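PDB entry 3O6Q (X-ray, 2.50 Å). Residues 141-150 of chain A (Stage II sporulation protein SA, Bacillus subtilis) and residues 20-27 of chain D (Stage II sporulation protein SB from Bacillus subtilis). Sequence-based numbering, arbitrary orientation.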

# COMPACT_ATOMS: atom_id res chain seq x y z
N LEU A 141 -7.04 0.31 -3.63
CA LEU A 141 -8.31 0.07 -2.95
C LEU A 141 -9.44 -0.32 -3.92
O LEU A 141 -10.28 -1.16 -3.64
CB LEU A 141 -8.74 1.33 -2.17
CG LEU A 141 -8.15 1.65 -0.82
CD1 LEU A 141 -8.57 3.09 -0.51
CD2 LEU A 141 -8.68 0.66 0.24
N THR A 142 -9.48 0.35 -5.06
CA THR A 142 -10.41 -0.01 -6.12
C THR A 142 -10.18 -1.45 -6.55
O THR A 142 -11.12 -2.15 -6.86
CB THR A 142 -10.26 0.90 -7.37
OG1 THR A 142 -8.96 0.73 -7.94
CG2 THR A 142 -10.46 2.38 -7.03
N SER A 143 -8.93 -1.90 -6.56
CA SER A 143 -8.63 -3.30 -6.90
C SER A 143 -9.10 -4.25 -5.82
O SER A 143 -9.72 -5.27 -6.13
CB SER A 143 -7.15 -3.51 -7.20
OG SER A 143 -6.80 -2.81 -8.40
N ILE A 144 -8.88 -3.90 -4.56
CA ILE A 144 -9.39 -4.69 -3.46
C ILE A 144 -10.90 -4.76 -3.49
O ILE A 144 -11.48 -5.80 -3.27
CB ILE A 144 -8.95 -4.13 -2.12
CG1 ILE A 144 -7.41 -4.22 -1.99
CG2 ILE A 144 -9.67 -4.87 -0.97
CD1 ILE A 144 -6.80 -3.16 -1.08
N TYR A 145 -11.56 -3.66 -3.82
CA TYR A 145 -13.02 -3.68 -3.95
C TYR A 145 -13.48 -4.72 -4.95
O TYR A 145 -14.38 -5.53 -4.65
CB TYR A 145 -13.55 -2.31 -4.34
CG TYR A 145 -15.05 -2.15 -4.25
CD1 TYR A 145 -15.67 -1.79 -3.05
CD2 TYR A 145 -15.87 -2.32 -5.37
CE1 TYR A 145 -17.04 -1.61 -2.97
CE2 TYR A 145 -17.23 -2.13 -5.29
CZ TYR A 145 -17.80 -1.78 -4.08
OH TYR A 145 -19.15 -1.67 -4.03
N ASP A 146 -12.86 -4.74 -6.12
CA ASP A 146 -13.27 -5.69 -7.17
C ASP A 146 -13.04 -7.12 -6.72
O ASP A 146 -13.88 -8.00 -6.94
CB ASP A 146 -12.49 -5.44 -8.43
CG ASP A 146 -13.11 -6.14 -9.63
OD1 ASP A 146 -13.24 -7.39 -9.62
OD2 ASP A 146 -13.49 -5.44 -10.59
N LEU A 147 -11.91 -7.36 -6.06
CA LEU A 147 -11.54 -8.71 -5.62
C LEU A 147 -12.45 -9.26 -4.53
O LEU A 147 -12.56 -10.45 -4.38
CB LEU A 147 -10.11 -8.73 -5.11
CG LEU A 147 -9.08 -8.60 -6.22
CD1 LEU A 147 -7.73 -8.26 -5.60
CD2 LEU A 147 -9.05 -9.87 -7.07
N VAL A 148 -13.08 -8.37 -3.78
CA VAL A 148 -13.93 -8.76 -2.71
C VAL A 148 -15.34 -9.13 -3.20
O VAL A 148 -16.09 -9.80 -2.49
CB VAL A 148 -13.97 -7.67 -1.65
CG1 VAL A 148 -15.28 -7.67 -0.94
CG2 VAL A 148 -12.79 -7.85 -0.69
N LEU A 149 -15.70 -8.77 -4.44
CA LEU A 149 -17.01 -9.16 -5.00
C LEU A 149 -17.18 -10.68 -5.20
O LEU A 149 -16.21 -11.37 -5.55
CB LEU A 149 -17.25 -8.48 -6.33
CG LEU A 149 -17.46 -6.99 -6.29
CD1 LEU A 149 -17.87 -6.55 -7.66
CD2 LEU A 149 -18.54 -6.70 -5.27
N PRO A 150 -18.40 -11.21 -4.98
CA PRO A 150 -18.60 -12.64 -5.23
C PRO A 150 -18.70 -12.94 -6.72
O PRO A 150 -17.73 -13.37 -7.33
CB PRO A 150 -19.94 -12.94 -4.52
CG PRO A 150 -20.22 -11.73 -3.65
CD PRO A 150 -19.57 -10.58 -4.35
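Chain D, residues 20-27: LKKRSTTS

Chain D crosses the last turns of a chain A helix as a segment extended through R23(D), then bending at S24(D) and T25(D): a strand ends at K21(D), K22(D) to T25(D) form a loop, and a strand resumes at T26(D). It runs against the helix direction, K21(D) meeting L147(A) and L149(A) and R23(D) reaching back to T142(A). The backbones come nearest at D146(A) and R23(D), whose CA atoms lie 5.2 Å apart, close enough for the loop to rest directly on the helix.

R23(D) covers the most surface. Its CB points sideways, but chi1 t and chi2 p bring the end of the chain onto the helix, where the guanidinium lays one face over S143(A) CA and T142(A) O; R23(D) NE is 3.6 Å from S143(A) CA. D146(A) CB sits at the guanidinium edge, and a long salt bridge joins D146(A) OD2 to R23(D) NH1 at 3.6 Å.

The CA-to-CB bond of D146(A) points toward chain D, and its OD2 also holds the loop, accepting hydrogen bonds from T25(D) OG1 at 3.2 Å and, weakly, S24(D) N at 3.3 Å: one aspartate serves arginine, threonine and backbone NH together. L147(A) CD2 packs 3.4 Å from K22(D) N, while K21(D) NZ donates to L147(A) O at 2.8 Å and L149(A) O at 3.3 Å, one ammonium bridging two backbone carbonyls.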

# COMPACT_ATOMS: atom_id res chain seq x y z
N LEU D 20 -10.00 -18.67 -8.41
CA LEU D 20 -9.23 -17.60 -9.00
C LEU D 20 -10.04 -16.31 -8.89
O LEU D 20 -11.16 -16.24 -9.38
CB LEU D 20 -8.96 -17.94 -10.46
CG LEU D 20 -7.61 -17.55 -11.05
CD1 LEU D 20 -6.49 -18.26 -10.25
CD2 LEU D 20 -7.53 -17.89 -12.58
N LYS D 21 -9.49 -15.30 -8.21
CA LYS D 21 -10.13 -14.00 -8.09
C LYS D 21 -9.30 -12.97 -8.84
O LYS D 21 -8.06 -13.02 -8.83
CB LYS D 21 -10.27 -13.57 -6.63
CG LYS D 21 -11.37 -14.28 -5.83
CD LYS D 21 -12.57 -13.38 -5.54
CE LYS D 21 -13.35 -13.84 -4.30
NZ LYS D 21 -14.01 -12.72 -3.51
N LYS D 22 -9.99 -12.03 -9.48
CA LYS D 22 -9.39 -11.07 -10.40
C LYS D 22 -10.08 -9.71 -10.29
O LYS D 22 -11.26 -9.62 -9.94
CB LYS D 22 -9.53 -11.58 -11.85
CG LYS D 22 -10.96 -12.07 -12.19
CD LYS D 22 -11.15 -12.43 -13.66
CE LYS D 22 -12.65 -12.61 -14.00
NZ LYS D 22 -12.98 -13.04 -15.41
N ARG D 23 -9.33 -8.65 -10.59
CA ARG D 23 -9.87 -7.31 -10.77
C ARG D 23 -10.15 -7.05 -12.26
O ARG D 23 -9.21 -6.85 -13.04
CB ARG D 23 -8.91 -6.30 -10.15
CG ARG D 23 -9.05 -4.85 -10.62
CD ARG D 23 -10.29 -4.19 -10.13
NE ARG D 23 -10.15 -2.74 -10.15
CZ ARG D 23 -11.09 -1.87 -9.78
NH1 ARG D 23 -12.29 -2.25 -9.35
NH2 ARG D 23 -10.82 -0.58 -9.87
N SER D 24 -11.43 -7.03 -12.63
CA SER D 24 -11.86 -7.28 -14.02
C SER D 24 -12.84 -6.26 -14.64
O SER D 24 -12.53 -5.65 -15.66
CB SER D 24 -12.51 -8.67 -14.10
OG SER D 24 -13.60 -8.77 -13.20
N THR D 25 -14.01 -6.10 -14.03
CA THR D 25 -15.05 -5.19 -14.58
C THR D 25 -14.58 -3.73 -14.78
O THR D 25 -15.26 -2.96 -15.48
CB THR D 25 -16.37 -5.19 -13.72
OG1 THR D 25 -16.09 -4.86 -12.35
CG2 THR D 25 -17.09 -6.55 -13.83
N THR D 26 -13.42 -3.35 -14.20
CA THR D 26 -12.94 -1.97 -14.25
C THR D 26 -11.52 -1.81 -14.78
O THR D 26 -10.73 -2.75 -14.73
CB THR D 26 -12.91 -1.34 -12.87
OG1 THR D 26 -11.72 -1.73 -12.19
CG2 THR D 26 -14.14 -1.76 -12.07
N SER D 27 -11.22 -0.60 -15.27
CA SER D 27 -9.85 -0.24 -15.61
C SER D 27 -9.54 1.19 -15.23
O SER D 27 -10.42 2.02 -15.16
CB SER D 27 -9.59 -0.43 -17.10
OG SER D 27 -10.42 0.43 -17.83